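Local coordinates for protein alpha-1,2-mannosidase (Bacteroides thetaiotaomicron, PDB 2WW2) that hydrolyses alpha-mannosides, probably 1,2-linked, with inversion of configuration, as a calcium-dependent glycoside hydrolase of family 92 from a human gut symbiont, at residues R96-S101 and F116-Q121; V135-K140 and E227-R232; M186-P191 and L219-P224. One frame throughout, in Å; residues are numbered along the deposited sequence.

Interaction 1: residues R96-S101 and F116-Q121; sequences RLVPFS and FNNGLQ
The type I beta turn from Phe-116 to Gly-119, at the end of strand 111-116, packs against the start of strand 98-108 in the all-beta N-terminal domain, with Val-98 meeting the ring of Phe-116. Val-98 CG1, anti to its backbone N (chi1 -175°), lies 3.5 Å from Phe-116 CD1, and the two side chains cross at about a right angle. Phe-100 adds CB, 3.8 Å from Phe-116 CD1, while its ring leads away from the turn and the side chain touches Met-61 and Val-114.

One direct backbone bond crosses. Asn-117 N donates to Pro-99 O at 3.0 Å, almost perfectly straight at the hydrogen (179°), with the donor tilted 26° from the carbonyl plane. The same oxygen sits at the edge of the Phe-116 ring, near its plane, and takes a second bond from a water that in turn accepts from Asn-118 N. Within the turn, Asn-118 OD1 accepts from Leu-120 N, an Asx turn. The Asn-117 side chain points to the strand, its ND2 3.5 Å from Pro-99 CB. Beyond it a second water joins the segments, accepting from Ser-101 N and donating to Asn-117 OD1 at 2.8 Å.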
loop_
_atom_site.group_PDB
_atom_site.type_symbol
_atom_site.label_atom_id
_atom_site.label_comp_id
_atom_site.label_asym_id
_atom_site.label_seq_id
_atom_site.Cartn_x
_atom_site.Cartn_y
_atom_site.Cartn_z
ATOM N N ARG A 96 9.874 -20.606 37.554
ATOM C CA ARG A 96 11.112 -21.188 37.045
ATOM C C ARG A 96 11.535 -20.400 35.841
ATOM O O ARG A 96 11.090 -20.678 34.724
ATOM C CB ARG A 96 10.951 -22.650 36.586
ATOM C CG ARG A 96 10.720 -23.645 37.666
ATOM C CD ARG A 96 10.797 -25.100 37.143
ATOM N NE ARG A 96 10.239 -25.279 35.808
ATOM C CZ ARG A 96 9.004 -25.700 35.536
ATOM N NH1 ARG A 96 8.137 -25.988 36.519
ATOM N NH2 ARG A 96 8.633 -25.836 34.268
ATOM N N LEU A 97 12.376 -19.410 36.057
ATOM C CA LEU A 97 12.788 -18.515 34.994
ATOM C C LEU A 97 14.277 -18.327 35.138
ATOM O O LEU A 97 14.711 -17.612 36.024
ATOM C CB LEU A 97 12.129 -17.146 35.176
ATOM C CG LEU A 97 10.663 -16.925 34.815
ATOM C CD1 LEU A 97 10.343 -17.346 33.406
ATOM C CD2 LEU A 97 9.774 -17.616 35.826
ATOM N N VAL A 98 15.066 -18.944 34.272
ATOM C CA VAL A 98 16.499 -18.913 34.450
ATOM C C VAL A 98 17.141 -18.253 33.234
ATOM O O VAL A 98 16.949 -18.720 32.102
ATOM C CB VAL A 98 17.066 -20.331 34.610
ATOM C CG1 VAL A 98 18.571 -20.262 34.909
ATOM C CG2 VAL A 98 16.317 -21.077 35.714
ATOM N N PRO A 99 17.893 -17.165 33.464
ATOM C CA PRO A 99 18.452 -16.406 32.345
ATOM C C PRO A 99 19.569 -17.157 31.604
ATOM O O PRO A 99 20.399 -17.825 32.234
ATOM C CB PRO A 99 18.989 -15.105 32.991
ATOM C CG PRO A 99 18.895 -15.286 34.481
ATOM C CD PRO A 99 18.092 -16.532 34.782
ATOM N N PHE A 100 19.578 -17.017 30.280
ATOM C CA PHE A 100 20.609 -17.614 29.420
ATOM C C PHE A 100 20.845 -16.702 28.216
ATOM O O PHE A 100 19.996 -15.871 27.873
ATOM C CB PHE A 100 20.192 -19.020 28.939
ATOM C CG PHE A 100 19.078 -19.015 27.929
ATOM C CD1 PHE A 100 19.358 -19.149 26.571
ATOM C CD2 PHE A 100 17.751 -18.889 28.334
ATOM C CE1 PHE A 100 18.334 -19.118 25.620
ATOM C CE2 PHE A 100 16.720 -18.864 27.403
ATOM C CZ PHE A 100 17.008 -19.007 26.042
ATOM N N SER A 101 21.988 -16.876 27.569
ATOM C CA SER A 101 22.319 -16.125 26.356
ATOM C C SER A 101 22.367 -17.069 25.172
ATOM O O SER A 101 22.837 -18.212 25.303
ATOM C CB SER A 101 23.695 -15.474 26.532
ATOM O OG SER A 101 24.136 -14.944 25.306
ATOM N N PHE A 116 23.470 -21.716 31.286
ATOM C CA PHE A 116 22.782 -20.580 31.856
ATOM C C PHE A 116 23.763 -19.554 32.380
ATOM O O PHE A 116 24.960 -19.835 32.520
ATOM C CB PHE A 116 21.792 -21.066 32.931
ATOM C CG PHE A 116 20.723 -21.970 32.369
ATOM C CD1 PHE A 116 19.589 -21.431 31.792
ATOM C CD2 PHE A 116 20.878 -23.359 32.386
ATOM C CE1 PHE A 116 18.602 -22.251 31.262
ATOM C CE2 PHE A 116 19.901 -24.192 31.853
ATOM C CZ PHE A 116 18.758 -23.632 31.286
ATOM N N ASN A 117 23.272 -18.349 32.652
ATOM C CA ASN A 117 24.157 -17.297 33.148
ATOM C C ASN A 117 24.829 -17.696 34.460
ATOM O O ASN A 117 25.932 -17.233 34.750
ATOM C CB ASN A 117 23.393 -15.964 33.336
ATOM C CG ASN A 117 22.986 -15.308 32.010
ATOM O OD1 ASN A 117 23.275 -15.819 30.917
ATOM N ND2 ASN A 117 22.290 -14.165 32.108
ATOM N N ASN A 118 24.177 -18.550 35.252
ATOM C CA ASN A 118 24.751 -18.962 36.543
ATOM C C ASN A 118 25.784 -20.089 36.388
ATOM O O ASN A 118 26.325 -20.585 37.374
ATOM C CB ASN A 118 23.657 -19.379 37.546
ATOM C CG ASN A 118 22.837 -20.564 37.055
ATOM O OD1 ASN A 118 23.222 -21.227 36.101
ATOM N ND2 ASN A 118 21.703 -20.835 37.702
ATOM N N GLY A 119 26.036 -20.495 35.153
ATOM C CA GLY A 119 27.064 -21.484 34.875
ATOM C C GLY A 119 26.563 -22.914 34.770
ATOM O O GLY A 119 27.321 -23.812 34.404
ATOM N N LEU A 120 25.284 -23.147 35.067
ATOM C CA LEU A 120 24.764 -24.498 34.941
ATOM C C LEU A 120 24.705 -24.856 33.461
ATOM O O LEU A 120 24.166 -24.095 32.658
ATOM C CB LEU A 120 23.365 -24.615 35.566
ATOM C CG LEU A 120 22.739 -26.022 35.568
ATOM C CD1 LEU A 120 21.808 -26.194 36.806
ATOM C CD2 LEU A 120 21.980 -26.355 34.262
ATOM N N GLN A 121 25.266 -26.007 33.090
ATOM C CA GLN A 121 25.210 -26.423 31.690
ATOM C C GLN A 121 24.369 -27.673 31.578
ATOM O O GLN A 121 24.413 -28.536 32.453
ATOM C CB GLN A 121 26.619 -26.673 31.133
ATOM C CG GLN A 121 26.638 -27.116 29.642
ATOM C CD GLN A 121 26.474 -28.613 29.457
ATOM O OE1 GLN A 121 26.773 -29.401 30.354
ATOM N NE2 GLN A 121 26.001 -29.019 28.284
HETATM O O HOH W 1 21.258 -18.165 35.098
HETATM O O HOH W 2 24.082 -17.942 29.223
#

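Interaction 2: residues V135-K140 and E227-R232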
loop_
_atom_site.group_PDB
_atom_site.type_symbol
_atom_site.label_atom_id
_atom_site.label_comp_id
_atom_site.label_asym_id
_atom_site.label_seq_id
_atom_site.Cartn_x
_atom_site.Cartn_y
_atom_site.Cartn_z
ATOM N N VAL A 135 23.777 -32.985 32.944
ATOM C CA VAL A 135 23.733 -31.698 33.616
ATOM C C VAL A 135 25.065 -31.486 34.339
ATOM O O VAL A 135 25.515 -32.372 35.057
ATOM C CB VAL A 135 22.591 -31.607 34.663
ATOM C CG1 VAL A 135 22.615 -30.220 35.317
ATOM C CG2 VAL A 135 21.200 -31.918 34.043
ATOM N N SER A 136 25.700 -30.334 34.112
ATOM C CA SER A 136 26.877 -29.929 34.862
ATOM C C SER A 136 26.492 -28.802 35.835
ATOM O O SER A 136 26.211 -27.674 35.408
ATOM C CB SER A 136 27.948 -29.442 33.882
ATOM O OG SER A 136 29.142 -29.109 34.550
ATOM N N PHE A 137 26.454 -29.091 37.134
ATOM C CA PHE A 137 26.005 -28.096 38.125
ATOM C C PHE A 137 27.156 -27.171 38.526
ATOM O O PHE A 137 28.274 -27.629 38.643
ATOM C CB PHE A 137 25.490 -28.795 39.402
ATOM C CG PHE A 137 24.151 -29.489 39.236
ATOM C CD1 PHE A 137 22.969 -28.763 39.241
ATOM C CD2 PHE A 137 24.088 -30.858 39.092
ATOM C CE1 PHE A 137 21.751 -29.387 39.112
ATOM C CE2 PHE A 137 22.872 -31.500 38.956
ATOM C CZ PHE A 137 21.698 -30.756 38.956
ATOM N N PRO A 138 26.877 -25.878 38.778
ATOM C CA PRO A 138 27.954 -25.019 39.286
ATOM C C PRO A 138 28.383 -25.482 40.665
ATOM O O PRO A 138 27.549 -25.854 41.479
ATOM C CB PRO A 138 27.321 -23.624 39.386
ATOM C CG PRO A 138 25.854 -23.795 39.110
ATOM C CD PRO A 138 25.614 -25.159 38.531
ATOM N N GLU A 139 29.681 -25.460 40.934
ATOM C CA GLU A 139 30.169 -25.958 42.209
ATOM C C GLU A 139 29.609 -25.120 43.358
ATOM O O GLU A 139 29.324 -23.937 43.201
ATOM C CB GLU A 139 31.709 -25.978 42.234
ATOM N N LYS A 140 29.406 -25.755 44.503
ATOM C CA LYS A 140 29.019 -25.035 45.715
ATOM C C LYS A 140 27.661 -24.321 45.656
ATOM O O LYS A 140 27.434 -23.353 46.383
ATOM C CB LYS A 140 30.132 -24.058 46.142
ATOM N N GLU A 227 31.980 -34.297 38.057
ATOM C CA GLU A 227 31.031 -35.287 37.552
ATOM C C GLU A 227 29.781 -34.611 36.980
ATOM O O GLU A 227 29.523 -33.453 37.257
ATOM C CB GLU A 227 30.646 -36.306 38.641
ATOM C CG GLU A 227 31.822 -37.169 39.122
ATOM C CD GLU A 227 31.379 -38.324 40.023
ATOM O OE1 GLU A 227 30.161 -38.597 40.145
ATOM O OE2 GLU A 227 32.259 -38.965 40.621
ATOM N N LYS A 228 29.024 -35.342 36.173
ATOM C CA LYS A 228 27.807 -34.804 35.570
ATOM C C LYS A 228 26.653 -35.724 35.915
ATOM O O LYS A 228 26.844 -36.934 36.054
ATOM C CB LYS A 228 27.950 -34.679 34.048
ATOM C CG LYS A 228 29.075 -33.709 33.614
ATOM C CD LYS A 228 29.161 -33.603 32.090
ATOM C CE LYS A 228 29.649 -34.920 31.476
ATOM N NZ LYS A 228 29.897 -34.789 30.000
ATOM N N LEU A 229 25.463 -35.147 36.055
ATOM C CA LEU A 229 24.256 -35.929 36.267
ATOM C C LEU A 229 23.748 -36.371 34.902
ATOM O O LEU A 229 23.683 -35.559 33.969
ATOM C CB LEU A 229 23.179 -35.051 36.924
ATOM C CG LEU A 229 21.824 -35.708 37.213
ATOM C CD1 LEU A 229 21.947 -36.704 38.380
ATOM C CD2 LEU A 229 20.782 -34.641 37.516
ATOM N N THR A 230 23.387 -37.645 34.778
ATOM C CA THR A 230 22.672 -38.107 33.599
ATOM C C THR A 230 21.210 -38.335 33.965
ATOM O O THR A 230 20.909 -38.848 35.042
ATOM C CB THR A 230 23.268 -39.418 33.062
ATOM O OG1 THR A 230 24.605 -39.177 32.616
ATOM C CG2 THR A 230 22.451 -39.930 31.889
ATOM N N ILE A 231 20.300 -37.917 33.086
ATOM C CA ILE A 231 18.874 -38.184 33.276
ATOM C C ILE A 231 18.424 -38.934 32.045
ATOM O O ILE A 231 18.641 -38.470 30.927
ATOM C CB ILE A 231 18.036 -36.891 33.341
ATOM C CG1 ILE A 231 18.650 -35.886 34.323
ATOM C CG2 ILE A 231 16.565 -37.214 33.763
ATOM C CD1 ILE A 231 17.895 -34.541 34.395
ATOM N N ARG A 232 17.797 -40.090 32.245
ATOM C CA ARG A 232 17.309 -40.902 31.132
ATOM C C ARG A 232 15.815 -40.926 31.245
ATOM O O ARG A 232 15.301 -41.121 32.340
ATOM C CB ARG A 232 17.823 -42.346 31.229
ATOM C CG ARG A 232 19.337 -42.439 31.220
ATOM C CD ARG A 232 19.847 -43.891 31.451
ATOM N NE ARG A 232 21.291 -43.819 31.603
ATOM C CZ ARG A 232 21.914 -43.884 32.773
ATOM N NH1 ARG A 232 21.222 -44.096 33.885
ATOM N NH2 ARG A 232 23.235 -43.751 32.825
HETATM O O HOH W 3 30.844 -31.387 36.085
HETATM O O HOH W 4 27.645 -31.467 38.182
#
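Val-135 and Leu-229 form an antiparallel hydrogen-bonded pair where strand 130-136 ends beside the start of strand 229-236, in the beta-rich N-terminal domain. Val-135 N donates to Leu-229 O at 2.8 Å and Leu-229 N returns the bond to Val-135 O at 2.9 Å. Both donors lie in the plane of the carbonyl they meet, and both bonds are moderately bent at the hydrogen, 148° and 153°.

The better-packed part is the buried face that carries both side chains. Val-135 CB stands 4.2 Å from Leu-229 CB, and Val-135 CG2 reaches the tip of Ile-231 at CD1. Phe-137 borders this patch. Its ring edge, at CE2, meets Leu-229 CD2 at 4.0 Å, near the ring plane, while Val-135 CG1, anti to the backbone N (chi1 -180°), sits 3.7 Å above the centre of one face of the Phe-137 ring. Val-145 of strand 143-148 also packs on Leu-229 and Ile-231.

Toward solvent the contact is looser. In the conformer modelled here, one of two, Ser-136 CB comes only to 4.4 Å of Lys-228 CG, and the lysine chain, bent at chi3, leads away to a salt bridge with Glu-134. Past the pair the backbones separate, and water takes over from direct bonding. Glu-227 O accepts from two waters; one of them bridges to the other segment, accepting a hydrogen bond from Phe-137 N at 2.9 Å.

Interaction 3: residues M186-P191 and L219-P224; sequences MEFSHP and LKFDVP
Pro-191 O accepts a short bond, 2.6 Å, from a water that itself accepts from Asp-222 N, so a single water joins the two backbones. The same carbonyl oxygen lies 3.4 Å from Phe-221 CD1, oblique to that ring, while His-190 O comes to the ring edge in plane, 3.6 Å from Phe-221 CE1. Both oxygens thus come to the CD1-CE1 side of Phe-221.

Its far tip belongs to the apolar part of the contact. Phe-221 CZ touches Phe-188 CD1 at 3.3 Å, with the ring planes inclined at 37° and the centroids 5.3 Å apart. From the same side of the Phe-188 ring plane, but by its CD2 and CE2 atoms, Leu-219 CD2 comes 3.7 Å from Phe-188 CE2, an off-centre CH-pi contact.

Further along, His-190 is packed by hydrocarbon: Val-223 CG1, anti to its backbone N (chi1 -179°), lies over one face of the imidazole, offset toward the rim, and Pro-224 CD approaches obliquely, 4.0 Å from His-190 CD2. Both ring nitrogens have polar partners. His-190 ND1 shares a 2.8 Å bond with Ser-189 OG, with either able to donate, and NE2 bonds to Glu-227 OE1, which together would hold the ring in its rotation.

Strands 182-188 and 216-221 are not paired here; they meet through aromatic and aliphatic side chains, as facing strands do inside the beta-sandwich of this galactose mutarotase-like N-terminal domain.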
loop_
_atom_site.group_PDB
_atom_site.type_symbol
_atom_site.label_atom_id
_atom_site.label_comp_id
_atom_site.label_asym_id
_atom_site.label_seq_id
_atom_site.Cartn_x
_atom_site.Cartn_y
_atom_site.Cartn_z
ATOM N N MET A 186 11.635 -41.731 34.312
ATOM C CA MET A 186 12.992 -41.238 34.176
ATOM C C MET A 186 13.883 -41.774 35.284
ATOM O O MET A 186 13.416 -42.172 36.355
ATOM C CB MET A 186 13.006 -39.713 34.157
ATOM C CG MET A 186 12.593 -39.078 35.438
ATOM S SD MET A 186 12.462 -37.286 35.268
ATOM C CE MET A 186 10.858 -37.185 34.484
ATOM N N GLU A 187 15.173 -41.796 35.009
ATOM C CA GLU A 187 16.113 -42.347 35.951
ATOM C C GLU A 187 17.254 -41.360 36.070
ATOM O O GLU A 187 17.611 -40.735 35.078
ATOM C CB GLU A 187 16.622 -43.681 35.415
ATOM C CG GLU A 187 17.649 -44.350 36.318
ATOM C CD GLU A 187 18.313 -45.530 35.645
ATOM O OE1 GLU A 187 18.837 -45.379 34.524
ATOM O OE2 GLU A 187 18.305 -46.614 36.236
ATOM N N PHE A 188 17.792 -41.198 37.283
ATOM C CA PHE A 188 18.900 -40.279 37.531
ATOM C C PHE A 188 20.138 -41.097 37.891
ATOM O O PHE A 188 20.045 -42.136 38.569
ATOM C CB PHE A 188 18.542 -39.291 38.656
ATOM C CG PHE A 188 17.341 -38.421 38.334
ATOM C CD1 PHE A 188 17.509 -37.155 37.799
ATOM C CD2 PHE A 188 16.053 -38.893 38.517
ATOM C CE1 PHE A 188 16.409 -36.357 37.476
ATOM C CE2 PHE A 188 14.944 -38.102 38.196
ATOM C CZ PHE A 188 15.124 -36.834 37.682
ATOM N N SER A 189 21.299 -40.627 37.457
ATOM C CA SER A 189 22.521 -41.387 37.647
ATOM C C SER A 189 23.054 -41.317 39.078
ATOM O O SER A 189 23.817 -42.184 39.502
ATOM C CB SER A 189 23.594 -40.886 36.670
ATOM O OG SER A 189 23.852 -39.505 36.886
ATOM N N HIS A 190 22.667 -40.287 39.818
ATOM C CA HIS A 190 23.255 -40.036 41.133
ATOM C C HIS A 190 22.189 -40.106 42.221
ATOM O O HIS A 190 21.002 -39.935 41.937
ATOM C CB HIS A 190 23.941 -38.667 41.135
ATOM C CG HIS A 190 25.281 -38.666 40.466
ATOM N ND1 HIS A 190 25.432 -38.686 39.095
ATOM C CD2 HIS A 190 26.535 -38.640 40.984
ATOM C CE1 HIS A 190 26.721 -38.688 38.797
ATOM N NE2 HIS A 190 27.411 -38.655 39.927
ATOM N N PRO A 191 22.608 -40.370 43.471
ATOM C CA PRO A 191 21.678 -40.481 44.593
ATOM C C PRO A 191 20.827 -39.237 44.780
ATOM O O PRO A 191 21.331 -38.105 44.693
ATOM C CB PRO A 191 22.599 -40.615 45.806
ATOM C CG PRO A 191 23.874 -41.198 45.251
ATOM C CD PRO A 191 24.005 -40.657 43.866
ATOM N N LEU A 219 13.925 -33.079 42.915
ATOM C CA LEU A 219 14.946 -33.970 43.394
ATOM C C LEU A 219 16.169 -33.108 43.623
ATOM O O LEU A 219 16.457 -32.231 42.810
ATOM C CB LEU A 219 15.268 -35.009 42.320
ATOM C CG LEU A 219 14.068 -35.896 41.988
ATOM C CD1 LEU A 219 13.362 -35.367 40.739
ATOM C CD2 LEU A 219 14.533 -37.310 41.790
ATOM N N LYS A 220 16.855 -33.332 44.745
ATOM C CA LYS A 220 18.072 -32.602 45.065
ATOM C C LYS A 220 19.260 -33.564 45.039
ATOM O O LYS A 220 19.154 -34.694 45.533
ATOM C CB LYS A 220 17.934 -31.965 46.452
ATOM C CG LYS A 220 19.071 -31.036 46.853
ATOM C CD LYS A 220 18.764 -30.456 48.243
ATOM C CE LYS A 220 19.539 -29.183 48.523
ATOM N NZ LYS A 220 20.997 -29.452 48.663
ATOM N N PHE A 221 20.389 -33.126 44.476
ATOM C CA PHE A 221 21.548 -34.004 44.309
ATOM C C PHE A 221 22.795 -33.501 45.023
ATOM O O PHE A 221 22.812 -32.403 45.573
ATOM C CB PHE A 221 21.850 -34.234 42.816
ATOM C CG PHE A 221 20.695 -34.830 42.068
ATOM C CD1 PHE A 221 20.510 -36.204 42.035
ATOM C CD2 PHE A 221 19.755 -34.011 41.458
ATOM C CE1 PHE A 221 19.421 -36.753 41.366
ATOM C CE2 PHE A 221 18.669 -34.541 40.796
ATOM C CZ PHE A 221 18.493 -35.908 40.739
ATOM N N ASP A 222 23.829 -34.330 45.017
ATOM C CA ASP A 222 25.122 -33.940 45.557
ATOM C C ASP A 222 26.189 -34.507 44.640
ATOM O O ASP A 222 27.082 -35.238 45.080
ATOM C CB ASP A 222 25.306 -34.474 46.974
ATOM C CG ASP A 222 26.489 -33.855 47.667
ATOM O OD1 ASP A 222 26.963 -32.796 47.199
ATOM O OD2 ASP A 222 26.946 -34.421 48.676
ATOM N N VAL A 223 26.075 -34.189 43.356
ATOM C CA VAL A 223 27.038 -34.644 42.362
ATOM C C VAL A 223 28.418 -34.081 42.700
ATOM O O VAL A 223 28.561 -32.874 42.902
ATOM C CB VAL A 223 26.641 -34.175 40.946
ATOM C CG1 VAL A 223 27.660 -34.703 39.909
ATOM C CG2 VAL A 223 25.208 -34.635 40.598
ATOM N N PRO A 224 29.449 -34.945 42.762
ATOM C CA PRO A 224 30.766 -34.389 43.106
ATOM C C PRO A 224 31.349 -33.511 41.996
ATOM O O PRO A 224 31.049 -33.706 40.816
ATOM C CB PRO A 224 31.653 -35.636 43.329
ATOM C CG PRO A 224 30.713 -36.847 43.315
ATOM C CD PRO A 224 29.457 -36.410 42.586
HETATM O O HOH W 5 23.733 -37.083 44.312
#

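All three contacts lie in the N-terminal domain of the family 92 fold, on the same side of the chain's centre. Interactions 1 and 2 have centres about 14 Å apart and join directly: Gln-121 O lies 2.8 Å from Ser-136 N, probably a hydrogen bond, and Leu-120 CD1 packs on Phe-137 CD1. Interactions 2 and 3 are closer, centres about 8 Å apart, since strands 229-236 and 182-188 are neighbours; Arg-232 NH1 and Glu-187 OE1 form a 2.8 Å salt bridge. Interactions 1 and 3 do not touch, their nearest atoms being about 9 Å apart. A bound sodium ion, probably the one held by His-102 and Glu-105, lies about 7 Å from the Ser-101 side chain.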